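PDB 2ECE: 462aa long hypothetical selenium-binding protein from Sulfolobus tokodaii, which is of unknown function but belongs to the selenium-binding protein family, whose members are thought to bind selenium, and folds as a beta propeller. Local coordinates for residues Y188-D192 with S204-V209; K133-Y137 with G178-R184; I241-L246 with K291-E295; G136-L140 with P210-E214. All blocks are in the same frame, centred on the assembly; numbering follows the deposited sequence.

Contact 1. Residues Y188-D192 with S204-V209; sequences YLAYD and SSEWAV
Leu189 reaches across to four consecutive residues of 204-209, one after another along its side chain. Its CB lies 3.6 Å from CB of Glu206, and CG stands over CA of Ala208, whose small side chain points away. At the branches, CD1 meets Val209 CG1 at 3.8 Å, the two side chains crossing near a right angle, while CD2 ends against the carbonyl O of Trp207. A branched aliphatic chain suits this place, since everything it meets except that carbonyl is carbon.

Farther along, the backbones join. Trp207 N donates to Ala190 O (3.1 Å), and Ser205 N to Asp192 O (3.0 Å). Ser205 OG, a small hydroxyl lying close to its own backbone, accepts from Asp192 N at 2.9 Å and also bonds to Leu254 O. The Tyr191 ring, swung beside its carbonyl carbon (chi1 -179°), brings CD2 to 3.4 Å from CB of Trp207; the tyrosine ring and the five-membered indole ring are inclined at 75°. One water links Leu189 O, Ser205 O and Ser204 OG, which also bonds to Trp233 NE1; another links Leu189 N to Glu206 OE2, which His231 also holds.

The pairing carries on irregularly from the hairpin of strands 193-196 and 201-204, the two chains diverging. Tyr191 and Trp207 press on strand 250-258 of the next sheet, and Trp207 leans on helix 210-213.

Contact 2. Residues K133-Y137 with G178-R184; sequences KVSGY and GKWEIDR
A single phenol oxygen, Tyr137 OH, is gripped by two oppositely charged side chains while a lysine ammonium stands over the face of the same ring. In this blade of the beta propeller, helix 128-135 leads into the sheet that ends in strand 176-179, and Tyr137 reaches from the helix end to the loop after this strand. The hydroxyl donates to Glu181 OE1 at 2.7 Å, approaching from above the carboxylate plane. It accepts from Arg184 NH2 at 2.8 Å, close to the guanidinium plane, and weakly from NH1. Both flat groups stand almost perpendicular to the ring. Together the donated bond, the sound accepted one and the weak one fix the oxygen's position, and the charges probably polarise its O-H. Tyrosine suits the place because it carries a hydroxyl out to this charged pair and offers a ring face to Lys179. Glu181 is itself steadied, its OE2 taking the backbone N-H of Ile166.

Lys179 crosses the ring at about a right angle, its CG 3.5 Å from Tyr137 CE2, and a bend at the last torsion (chi4 60°) brings NZ 4.8 Å from the ring centroid, a cation-pi contact. The same NZ donates to Ser135 O at 2.7 Å, where Gly136 leaves the helix with positive phi. Ser135 OG accepts from Tyr137 N in an ST turn and also bonds to Val131 O, one turn back. Gly178 CA packs 4.1 Å from Ser135 CA, its backbone angles leaving no room for a CB. Finally, a water donates to Gly136 O and accepts from Lys179 NZ, each at 2.8 Å.

Contact 3. Residues I241-L246 with K291-E295; sequences IHSLTL and KWNAE
Asn293, whose backbone C is touched by Leu244 CD1 at 3.4 Å, gives its amide ND2 to Phe286 O on the neighbouring strand of its own sheet. What passes between 241-246 and 291-295 is van der Waals packing, mostly of apolar atoms. Leu244 is central. Its CG lies anti to the carbonyl carbon (chi1 -70°) and the chain runs on extended (chi2 170°), which brings CD1 down on strand 291-295, meeting Ala294 CB at 3.6 Å and the carbonyl O of Trp292 at 3.7 Å. That oxygen is buried and has no partner in the model. Ala294 is small enough to receive two leucines, for Leu246 CD2 also touches its CB, at 3.7 Å.

Toward the other end the fit is looser. The His242 ring turns an edge to Trp292, CD2 lying 4.1 Å from CB, the two side chains sliding past each other in opposite directions. Ile241 CD1 reaches the indole edge near NE1 at 4.2 Å. Ile241 and His242 both pair through their backbones with Phe232, a classic beta bulge, which lets consecutive residues each turn a side chain toward Trp292; the indole in its turn stacks on the Phe232 ring.

The strand axes approach to 7.8 Å and run nearly parallel, 17° apart, a close approach, which the small Ala294 helps to allow. Strand 239-245 is outermost in its sheet and strand 291-304 belongs to the next one, so this is the apolar face-to-face packing of successive blades in a beta propeller.

Contact 4. Residues G136-L140 with P210-E214; sequences GYSRL and PNTIE
Arg139 lies across Pro210 and ends in a two-nitrogen grip on Glu214. Pro210 CB sits under one face of the guanidinium group, 3.4 Å from NE, and its CG touches Arg139 CD at 3.5 Å; a proline ring offers a compact, rigid apolar rest for such a chain. Side-on, NE donates to Glu214 OE2 at 2.8 Å, nearly straight (164°), and NH2 donates to OE1 at 3.0 Å on the syn side but tilted out of the carboxylate plane, while OE2 is met from above that plane. The planes are 58° apart, so this salt bridge is twisted. A bend at the second torsion (chi2 76°) turns the arginine back along the proline.

The remaining nitrogen, NH1, donates in plane to Ser138 OG at 3.0 Å, which helps to fix the group's rotation. NH2 also reaches a water that donates to Asn211 OD1.

In the propeller, Arg139 marks the corner between strands 137-138 and 140-145, the latter the first of one blade, whereas helix 210-213 lies in the connection between two strands of the next blade; the bridge thus spans adjacent blades.

Behind these groups, Ser138 OG bonds to Asn157 O, and Ser106 OG holds the backbone N of Arg139. Glu214 N bonds to Pro210 O, closing a helical turn, and its carbonyl O is held by Thr404 OG1 and Arg104 NH2. Glu161 takes up Asn211 ND2.

How the contacts relate
From the N terminus, contacts 2 and 4 start at and just after the end of helix 128-135 and share Gly136 and Tyr137. Contact 2 closes first, at 178-184, looping round one whole blade. Contact 1 follows in series, a short loop holding the inner hairpin of the next blade, and is nested inside the longer loop that contact 4 closes at 210-214. These two meet physically, Ala208 CB lying 3.5 Å from Ile213 CG2. Contact 3 comes last, joining the outermost strand of that second blade to the blade after it, with atoms no nearer than about 6 Å to the other contacts. Together they link three successive blades of the propeller.

Contact 1. Residues Y188-D192 with S204-V209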
loop_
_atom_site.group_PDB
_atom_site.type_symbol
_atom_site.label_atom_id
_atom_site.label_comp_id
_atom_site.label_asym_id
_atom_site.label_seq_id
_atom_site.Cartn_x
_atom_site.Cartn_y
_atom_site.Cartn_z
ATOM N N TYR A 188 1.983 19.504 -5.270
ATOM C CA TYR A 188 3.397 19.531 -4.907
ATOM C C TYR A 188 3.783 18.257 -4.154
ATOM O O TYR A 188 4.784 17.608 -4.475
ATOM C CB TYR A 188 3.665 20.785 -4.067
ATOM C CG TYR A 188 5.092 20.980 -3.617
ATOM C CD1 TYR A 188 5.530 20.485 -2.390
ATOM C CD2 TYR A 188 6.004 21.689 -4.407
ATOM C CE1 TYR A 188 6.834 20.688 -1.951
ATOM C CE2 TYR A 188 7.315 21.895 -3.980
ATOM C CZ TYR A 188 7.720 21.394 -2.751
ATOM O OH TYR A 188 9.010 21.595 -2.320
ATOM N N LEU A 189 2.979 17.898 -3.161
ATOM C CA LEU A 189 3.209 16.692 -2.373
ATOM C C LEU A 189 2.669 15.462 -3.110
ATOM O O LEU A 189 1.877 15.583 -4.044
ATOM C CB LEU A 189 2.509 16.822 -1.019
ATOM C CG LEU A 189 3.306 17.182 0.243
ATOM C CD1 LEU A 189 4.570 17.960 -0.078
ATOM C CD2 LEU A 189 2.388 17.963 1.174
ATOM N N ALA A 190 3.099 14.278 -2.683
ATOM C CA ALA A 190 2.654 13.035 -3.306
ATOM C C ALA A 190 2.773 11.893 -2.306
ATOM O O ALA A 190 3.261 12.086 -1.187
ATOM C CB ALA A 190 3.523 12.720 -4.542
ATOM N N TYR A 191 2.280 10.721 -2.705
ATOM C CA TYR A 191 2.403 9.510 -1.883
ATOM C C TYR A 191 1.896 8.293 -2.657
ATOM O O TYR A 191 2.682 7.518 -3.201
ATOM C CB TYR A 191 1.581 9.630 -0.610
ATOM C CG TYR A 191 1.699 8.419 0.293
ATOM C CD1 TYR A 191 0.694 7.446 0.368
ATOM C CD2 TYR A 191 2.866 8.212 1.025
ATOM C CE1 TYR A 191 0.868 6.289 1.155
ATOM C CE2 TYR A 191 3.049 7.076 1.802
ATOM C CZ TYR A 191 2.053 6.120 1.864
ATOM O OH TYR A 191 2.253 5.006 2.639
ATOM N N ASP A 192 0.589 8.259 -2.878
ATOM C CA ASP A 192 -0.017 7.120 -3.568
ATOM C C ASP A 192 -0.820 7.637 -4.749
ATOM O O ASP A 192 -0.972 8.843 -4.929
ATOM C CB ASP A 192 -0.925 6.313 -2.612
ATOM C CG ASP A 192 -1.442 5.026 -3.245
ATOM O OD1 ASP A 192 -0.654 4.343 -3.939
ATOM O OD2 ASP A 192 -2.629 4.688 -3.037
ATOM N N SER A 204 -4.344 11.151 -6.986
ATOM C CA SER A 204 -3.068 11.084 -6.284
ATOM C C SER A 204 -3.239 11.709 -4.902
ATOM O O SER A 204 -4.091 12.589 -4.714
ATOM C CB SER A 204 -1.983 11.831 -7.076
ATOM O OG SER A 204 -2.289 13.214 -7.210
ATOM N N SER A 205 -2.427 11.264 -3.945
ATOM C CA SER A 205 -2.521 11.757 -2.566
ATOM C C SER A 205 -1.312 12.563 -2.078
ATOM O O SER A 205 -0.489 13.006 -2.878
ATOM C CB SER A 205 -2.781 10.577 -1.620
ATOM O OG SER A 205 -1.773 9.592 -1.747
ATOM N N GLU A 206 -1.208 12.753 -0.763
ATOM C CA GLU A 206 -0.110 13.551 -0.211
ATOM C C GLU A 206 0.358 13.131 1.183
ATOM O O GLU A 206 -0.441 13.027 2.118
ATOM C CB GLU A 206 -0.508 15.030 -0.111
ATOM C CG GLU A 206 -1.118 15.689 -1.345
ATOM C CD GLU A 206 -1.485 17.148 -1.069
ATOM O OE1 GLU A 206 -1.774 17.462 0.103
ATOM O OE2 GLU A 206 -1.497 17.975 -2.007
ATOM N N TRP A 207 1.662 12.911 1.317
ATOM C CA TRP A 207 2.241 12.572 2.609
ATOM C C TRP A 207 3.122 13.771 2.959
ATOM O O TRP A 207 2.640 14.733 3.549
ATOM C CB TRP A 207 3.066 11.287 2.519
ATOM C CG TRP A 207 3.521 10.753 3.855
ATOM C CD1 TRP A 207 2.925 10.955 5.071
ATOM C CD2 TRP A 207 4.610 9.848 4.089
ATOM N NE1 TRP A 207 3.570 10.224 6.044
ATOM C CE2 TRP A 207 4.606 9.535 5.471
ATOM C CE3 TRP A 207 5.583 9.264 3.268
ATOM C CZ2 TRP A 207 5.539 8.668 6.046
ATOM C CZ3 TRP A 207 6.513 8.398 3.842
ATOM C CH2 TRP A 207 6.483 8.109 5.217
ATOM N N ALA A 208 4.391 13.721 2.563
ATOM C CA ALA A 208 5.340 14.808 2.808
ATOM C C ALA A 208 6.566 14.501 1.956
ATOM O O ALA A 208 6.695 13.382 1.472
ATOM C CB ALA A 208 5.721 14.860 4.286
ATOM N N VAL A 209 7.453 15.475 1.760
ATOM C CA VAL A 209 8.644 15.237 0.949
ATOM C C VAL A 209 9.679 14.435 1.730
ATOM O O VAL A 209 9.612 14.347 2.956
ATOM C CB VAL A 209 9.297 16.559 0.471
ATOM C CG1 VAL A 209 8.282 17.389 -0.304
ATOM C CG2 VAL A 209 9.857 17.329 1.654
HETATM O O HOH W 1 -0.192 14.008 -5.347
HETATM O O HOH W 2 0.619 19.414 -2.751
#

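Contact 2. Residues K133-Y137 with G178-R184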
loop_
_atom_site.group_PDB
_atom_site.type_symbol
_atom_site.label_atom_id
_atom_site.label_comp_id
_atom_site.label_asym_id
_atom_site.label_seq_id
_atom_site.Cartn_x
_atom_site.Cartn_y
_atom_site.Cartn_z
ATOM N N LYS A 133 17.917 11.049 -13.049
ATOM C CA LYS A 133 18.290 11.773 -14.264
ATOM C C LYS A 133 17.138 11.898 -15.260
ATOM O O LYS A 133 16.871 12.981 -15.784
ATOM C CB LYS A 133 19.474 11.083 -14.945
ATOM C CG LYS A 133 19.846 11.689 -16.294
ATOM C CD LYS A 133 21.054 10.997 -16.919
ATOM C CE LYS A 133 20.643 10.010 -17.998
ATOM N NZ LYS A 133 21.817 9.545 -18.796
ATOM N N VAL A 134 16.455 10.788 -15.507
ATOM C CA VAL A 134 15.350 10.752 -16.458
ATOM C C VAL A 134 14.033 11.357 -15.972
ATOM O O VAL A 134 13.383 12.095 -16.707
ATOM C CB VAL A 134 15.063 9.301 -16.908
ATOM C CG1 VAL A 134 13.940 9.276 -17.933
ATOM C CG2 VAL A 134 16.325 8.678 -17.485
ATOM N N SER A 135 13.639 11.045 -14.740
ATOM C CA SER A 135 12.369 11.534 -14.203
ATOM C C SER A 135 12.462 12.772 -13.319
ATOM O O SER A 135 11.485 13.508 -13.189
ATOM C CB SER A 135 11.686 10.428 -13.396
ATOM O OG SER A 135 12.357 10.234 -12.164
ATOM N N GLY A 136 13.616 12.991 -12.694
ATOM C CA GLY A 136 13.771 14.135 -11.810
ATOM C C GLY A 136 13.120 13.890 -10.453
ATOM O O GLY A 136 12.931 14.821 -9.669
ATOM N N TYR A 137 12.771 12.631 -10.182
ATOM C CA TYR A 137 12.142 12.241 -8.919
ATOM C C TYR A 137 13.008 11.278 -8.110
ATOM O O TYR A 137 13.863 10.573 -8.661
ATOM C CB TYR A 137 10.794 11.547 -9.171
ATOM C CG TYR A 137 9.689 12.418 -9.719
ATOM C CD1 TYR A 137 9.426 13.675 -9.176
ATOM C CD2 TYR A 137 8.852 11.953 -10.739
ATOM C CE1 TYR A 137 8.355 14.448 -9.631
ATOM C CE2 TYR A 137 7.779 12.718 -11.200
ATOM C CZ TYR A 137 7.538 13.962 -10.638
ATOM O OH TYR A 137 6.468 14.710 -11.065
ATOM N N GLY A 178 10.083 8.982 -17.989
ATOM C CA GLY A 178 10.147 10.324 -17.436
ATOM C C GLY A 178 8.915 10.647 -16.615
ATOM O O GLY A 178 8.153 9.747 -16.257
ATOM N N LYS A 179 8.723 11.930 -16.320
ATOM C CA LYS A 179 7.575 12.390 -15.547
ATOM C C LYS A 179 6.273 12.155 -16.290
ATOM O O LYS A 179 6.205 12.308 -17.509
ATOM C CB LYS A 179 7.679 13.892 -15.248
ATOM C CG LYS A 179 8.649 14.292 -14.159
ATOM C CD LYS A 179 8.392 15.744 -13.750
ATOM C CE LYS A 179 9.399 16.224 -12.722
ATOM N NZ LYS A 179 10.775 16.130 -13.280
ATOM N N TRP A 180 5.235 11.791 -15.552
ATOM C CA TRP A 180 3.928 11.575 -16.159
ATOM C C TRP A 180 3.181 12.899 -16.308
ATOM O O TRP A 180 2.440 13.097 -17.272
ATOM C CB TRP A 180 3.091 10.636 -15.296
ATOM C CG TRP A 180 1.658 10.571 -15.711
ATOM C CD1 TRP A 180 1.145 9.934 -16.805
ATOM C CD2 TRP A 180 0.551 11.194 -15.051
ATOM N NE1 TRP A 180 -0.218 10.119 -16.864
ATOM C CE2 TRP A 180 -0.608 10.886 -15.798
ATOM C CE3 TRP A 180 0.425 11.979 -13.894
ATOM C CZ2 TRP A 180 -1.882 11.342 -15.430
ATOM C CZ3 TRP A 180 -0.843 12.432 -13.529
ATOM C CH2 TRP A 180 -1.978 12.108 -14.294
ATOM N N GLU A 181 3.387 13.801 -15.352
ATOM C CA GLU A 181 2.705 15.093 -15.345
ATOM C C GLU A 181 3.084 16.045 -16.469
ATOM O O GLU A 181 4.266 16.274 -16.733
ATOM C CB GLU A 181 2.942 15.828 -14.018
ATOM C CG GLU A 181 2.535 15.081 -12.751
ATOM C CD GLU A 181 3.575 14.066 -12.319
ATOM O OE1 GLU A 181 4.672 14.041 -12.923
ATOM O OE2 GLU A 181 3.304 13.298 -11.374
ATOM N N ILE A 182 2.067 16.606 -17.116
ATOM C CA ILE A 182 2.274 17.590 -18.172
ATOM C C ILE A 182 1.894 18.945 -17.564
ATOM O O ILE A 182 2.567 19.951 -17.792
ATOM C CB ILE A 182 1.392 17.293 -19.416
ATOM C CG1 ILE A 182 1.991 16.126 -20.213
ATOM C CG2 ILE A 182 1.313 18.526 -20.321
ATOM C CD1 ILE A 182 3.373 16.431 -20.788
ATOM N N ASP A 183 0.827 18.948 -16.766
ATOM C CA ASP A 183 0.340 20.159 -16.098
ATOM C C ASP A 183 -0.139 19.770 -14.701
ATOM O O ASP A 183 -1.263 19.301 -14.540
ATOM C CB ASP A 183 -0.827 20.770 -16.885
ATOM C CG ASP A 183 -1.361 22.044 -16.245
ATOM O OD1 ASP A 183 -1.013 22.328 -15.079
ATOM O OD2 ASP A 183 -2.139 22.760 -16.909
ATOM N N ARG A 184 0.705 19.991 -13.695
ATOM C CA ARG A 184 0.377 19.606 -12.320
ATOM C C ARG A 184 -0.379 20.639 -11.491
ATOM O O ARG A 184 -0.654 20.395 -10.319
ATOM C CB ARG A 184 1.657 19.226 -11.568
ATOM C CG ARG A 184 2.580 20.398 -11.228
ATOM C CD ARG A 184 4.011 19.904 -11.067
ATOM N NE ARG A 184 4.022 18.649 -10.340
ATOM C CZ ARG A 184 4.900 17.671 -10.520
ATOM N NH1 ARG A 184 5.878 17.781 -11.414
ATOM N NH2 ARG A 184 4.771 16.560 -9.814
HETATM O O HOH W 3 11.824 17.054 -10.833
#

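Contact 3. Residues I241-L246 with K291-E295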
loop_
_atom_site.group_PDB
_atom_site.type_symbol
_atom_site.label_atom_id
_atom_site.label_comp_id
_atom_site.label_asym_id
_atom_site.label_seq_id
_atom_site.Cartn_x
_atom_site.Cartn_y
_atom_site.Cartn_z
ATOM N N ILE A 241 -6.914 18.329 -12.797
ATOM C CA ILE A 241 -8.127 19.108 -13.031
ATOM C C ILE A 241 -8.825 19.648 -11.790
ATOM O O ILE A 241 -9.530 20.652 -11.869
ATOM C CB ILE A 241 -9.163 18.308 -13.845
ATOM C CG1 ILE A 241 -9.480 16.996 -13.131
ATOM C CG2 ILE A 241 -8.633 18.052 -15.255
ATOM C CD1 ILE A 241 -10.814 16.389 -13.531
ATOM N N HIS A 242 -8.638 18.997 -10.649
ATOM C CA HIS A 242 -9.278 19.450 -9.419
ATOM C C HIS A 242 -8.610 18.807 -8.211
ATOM O O HIS A 242 -7.865 17.837 -8.346
ATOM C CB HIS A 242 -10.777 19.095 -9.459
ATOM C CG HIS A 242 -11.579 19.678 -8.335
ATOM N ND1 HIS A 242 -11.585 21.026 -8.043
ATOM C CD2 HIS A 242 -12.427 19.099 -7.452
ATOM C CE1 HIS A 242 -12.402 21.251 -7.027
ATOM N NE2 HIS A 242 -12.924 20.099 -6.650
ATOM N N SER A 243 -8.863 19.370 -7.035
ATOM C CA SER A 243 -8.313 18.841 -5.796
ATOM C C SER A 243 -9.304 19.154 -4.682
ATOM O O SER A 243 -10.038 20.140 -4.753
ATOM C CB SER A 243 -6.960 19.485 -5.482
ATOM O OG SER A 243 -7.126 20.749 -4.863
ATOM N N LEU A 244 -9.331 18.303 -3.666
ATOM C CA LEU A 244 -10.222 18.494 -2.532
ATOM C C LEU A 244 -9.411 18.315 -1.262
ATOM O O LEU A 244 -8.483 17.503 -1.215
ATOM C CB LEU A 244 -11.362 17.468 -2.566
ATOM C CG LEU A 244 -12.421 17.604 -3.658
ATOM C CD1 LEU A 244 -13.313 16.361 -3.661
ATOM C CD2 LEU A 244 -13.249 18.864 -3.413
ATOM N N THR A 245 -9.740 19.094 -0.242
ATOM C CA THR A 245 -9.048 19.000 1.034
ATOM C C THR A 245 -9.882 18.101 1.937
ATOM O O THR A 245 -11.084 18.310 2.083
ATOM C CB THR A 245 -8.880 20.398 1.645
ATOM O OG1 THR A 245 -7.984 21.154 0.823
ATOM C CG2 THR A 245 -8.316 20.316 3.048
ATOM N N LEU A 246 -9.248 17.094 2.527
ATOM C CA LEU A 246 -9.945 16.142 3.387
ATOM C C LEU A 246 -9.900 16.534 4.863
ATOM O O LEU A 246 -9.350 15.810 5.694
ATOM C CB LEU A 246 -9.341 14.750 3.188
ATOM C CG LEU A 246 -9.251 14.385 1.700
ATOM C CD1 LEU A 246 -8.544 13.059 1.513
ATOM C CD2 LEU A 246 -10.655 14.342 1.106
ATOM N N LYS A 291 -19.416 17.035 -10.624
ATOM C CA LYS A 291 -18.347 17.506 -9.749
ATOM C C LYS A 291 -17.725 16.372 -8.925
ATOM O O LYS A 291 -18.379 15.369 -8.640
ATOM C CB LYS A 291 -18.929 18.564 -8.806
ATOM C CG LYS A 291 -17.926 19.385 -8.023
ATOM C CD LYS A 291 -18.479 19.753 -6.643
ATOM C CE LYS A 291 -19.858 20.399 -6.706
ATOM N NZ LYS A 291 -20.404 20.656 -5.336
ATOM N N TRP A 292 -16.453 16.522 -8.565
ATOM C CA TRP A 292 -15.797 15.529 -7.719
ATOM C C TRP A 292 -16.128 15.954 -6.289
ATOM O O TRP A 292 -16.114 17.143 -5.971
ATOM C CB TRP A 292 -14.277 15.519 -7.935
ATOM C CG TRP A 292 -13.848 14.625 -9.062
ATOM C CD1 TRP A 292 -13.366 15.014 -10.281
ATOM C CD2 TRP A 292 -13.933 13.196 -9.101
ATOM N NE1 TRP A 292 -13.149 13.915 -11.076
ATOM C CE2 TRP A 292 -13.486 12.785 -10.378
ATOM C CE3 TRP A 292 -14.340 12.219 -8.181
ATOM C CZ2 TRP A 292 -13.442 11.439 -10.763
ATOM C CZ3 TRP A 292 -14.296 10.879 -8.563
ATOM C CH2 TRP A 292 -13.848 10.502 -9.842
ATOM N N ASN A 293 -16.447 14.990 -5.434
ATOM C CA ASN A 293 -16.799 15.290 -4.048
ATOM C C ASN A 293 -16.031 14.376 -3.111
ATOM O O ASN A 293 -15.468 13.373 -3.538
ATOM C CB ASN A 293 -18.297 15.075 -3.831
ATOM C CG ASN A 293 -19.139 15.716 -4.912
ATOM O OD1 ASN A 293 -19.564 16.868 -4.790
ATOM N ND2 ASN A 293 -19.372 14.976 -5.992
ATOM N N ALA A 294 -16.023 14.723 -1.829
ATOM C CA ALA A 294 -15.334 13.931 -0.821
ATOM C C ALA A 294 -16.003 14.161 0.530
ATOM O O ALA A 294 -16.170 15.304 0.961
ATOM C CB ALA A 294 -13.868 14.324 -0.754
ATOM N N GLU A 295 -16.383 13.070 1.186
ATOM C CA GLU A 295 -17.044 13.136 2.483
ATOM C C GLU A 295 -16.440 12.156 3.478
ATOM O O GLU A 295 -16.035 11.053 3.108
ATOM C CB GLU A 295 -18.535 12.830 2.321
ATOM C CG GLU A 295 -19.378 14.016 1.889
ATOM C CD GLU A 295 -20.747 13.598 1.400
ATOM O OE1 GLU A 295 -21.265 12.570 1.892
ATOM O OE2 GLU A 295 -21.304 14.304 0.532
#

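Contact 4. Residues G136-L140 with P210-E214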
loop_
_atom_site.group_PDB
_atom_site.type_symbol
_atom_site.label_atom_id
_atom_site.label_comp_id
_atom_site.label_asym_id
_atom_site.label_seq_id
_atom_site.Cartn_x
_atom_site.Cartn_y
_atom_site.Cartn_z
ATOM N N GLY A 136 13.616 12.991 -12.694
ATOM C CA GLY A 136 13.771 14.135 -11.810
ATOM C C GLY A 136 13.120 13.890 -10.453
ATOM O O GLY A 136 12.931 14.821 -9.669
ATOM N N TYR A 137 12.771 12.631 -10.182
ATOM C CA TYR A 137 12.142 12.241 -8.919
ATOM C C TYR A 137 13.008 11.278 -8.110
ATOM O O TYR A 137 13.863 10.573 -8.661
ATOM C CB TYR A 137 10.794 11.547 -9.171
ATOM C CG TYR A 137 9.689 12.418 -9.719
ATOM C CD1 TYR A 137 9.426 13.675 -9.176
ATOM C CD2 TYR A 137 8.852 11.953 -10.739
ATOM C CE1 TYR A 137 8.355 14.448 -9.631
ATOM C CE2 TYR A 137 7.779 12.718 -11.200
ATOM C CZ TYR A 137 7.538 13.962 -10.638
ATOM O OH TYR A 137 6.468 14.710 -11.065
ATOM N N SER A 138 12.772 11.237 -6.801
ATOM C CA SER A 138 13.503 10.330 -5.918
ATOM C C SER A 138 12.562 9.803 -4.833
ATOM O O SER A 138 11.510 10.402 -4.576
ATOM C CB SER A 138 14.712 11.037 -5.284
ATOM O OG SER A 138 14.319 12.022 -4.342
ATOM N N ARG A 139 12.953 8.692 -4.204
ATOM C CA ARG A 139 12.177 8.036 -3.145
ATOM C C ARG A 139 10.880 7.485 -3.734
ATOM O O ARG A 139 9.801 8.067 -3.575
ATOM C CB ARG A 139 11.878 9.010 -1.999
ATOM C CG ARG A 139 13.060 9.261 -1.045
ATOM C CD ARG A 139 14.119 10.200 -1.633
ATOM N NE ARG A 139 15.094 10.599 -0.615
ATOM C CZ ARG A 139 15.941 11.626 -0.729
ATOM N NH1 ARG A 139 15.953 12.382 -1.820
ATOM N NH2 ARG A 139 16.772 11.905 0.262
ATOM N N LEU A 140 11.008 6.347 -4.410
ATOM C CA LEU A 140 9.896 5.693 -5.097
ATOM C C LEU A 140 9.000 4.880 -4.179
ATOM O O LEU A 140 9.471 4.069 -3.370
ATOM C CB LEU A 140 10.444 4.824 -6.226
ATOM C CG LEU A 140 10.750 5.571 -7.531
ATOM C CD1 LEU A 140 11.543 6.845 -7.268
ATOM C CD2 LEU A 140 11.504 4.630 -8.460
ATOM N N PRO A 210 10.644 13.823 1.024
ATOM C CA PRO A 210 11.699 13.021 1.650
ATOM C C PRO A 210 12.402 13.718 2.808
ATOM O O PRO A 210 12.551 13.149 3.889
ATOM C CB PRO A 210 12.646 12.745 0.487
ATOM C CG PRO A 210 11.688 12.587 -0.652
ATOM C CD PRO A 210 10.756 13.767 -0.443
ATOM N N ASN A 211 12.837 14.953 2.581
ATOM C CA ASN A 211 13.536 15.687 3.625
ATOM C C ASN A 211 12.699 15.916 4.878
ATOM O O ASN A 211 13.226 16.317 5.914
ATOM C CB ASN A 211 14.074 17.013 3.070
ATOM C CG ASN A 211 15.180 16.796 2.052
ATOM O OD1 ASN A 211 15.827 15.750 2.055
ATOM N ND2 ASN A 211 15.408 17.779 1.184
ATOM N N THR A 212 11.399 15.648 4.795
ATOM C CA THR A 212 10.528 15.808 5.957
ATOM C C THR A 212 10.352 14.492 6.721
ATOM O O THR A 212 10.420 14.464 7.954
ATOM C CB THR A 212 9.113 16.297 5.558
ATOM O OG1 THR A 212 9.181 17.635 5.047
ATOM C CG2 THR A 212 8.179 16.256 6.767
ATOM N N ILE A 213 10.144 13.403 5.980
ATOM C CA ILE A 213 9.885 12.098 6.583
ATOM C C ILE A 213 11.045 11.150 6.887
ATOM O O ILE A 213 10.981 10.411 7.865
ATOM C CB ILE A 213 8.853 11.304 5.731
ATOM C CG1 ILE A 213 9.487 10.842 4.415
ATOM C CG2 ILE A 213 7.640 12.178 5.430
ATOM C CD1 ILE A 213 10.034 9.426 4.469
ATOM N N GLU A 214 12.104 11.168 6.085
ATOM C CA GLU A 214 13.200 10.224 6.304
ATOM C C GLU A 214 13.817 10.125 7.705
ATOM O O GLU A 214 14.143 9.023 8.144
ATOM C CB GLU A 214 14.295 10.440 5.258
ATOM C CG GLU A 214 13.789 10.222 3.834
ATOM C CD GLU A 214 14.896 10.163 2.801
ATOM O OE1 GLU A 214 15.876 10.930 2.923
ATOM O OE2 GLU A 214 14.778 9.361 1.854
HETATM O O HOH W 4 17.934 14.619 0.785
#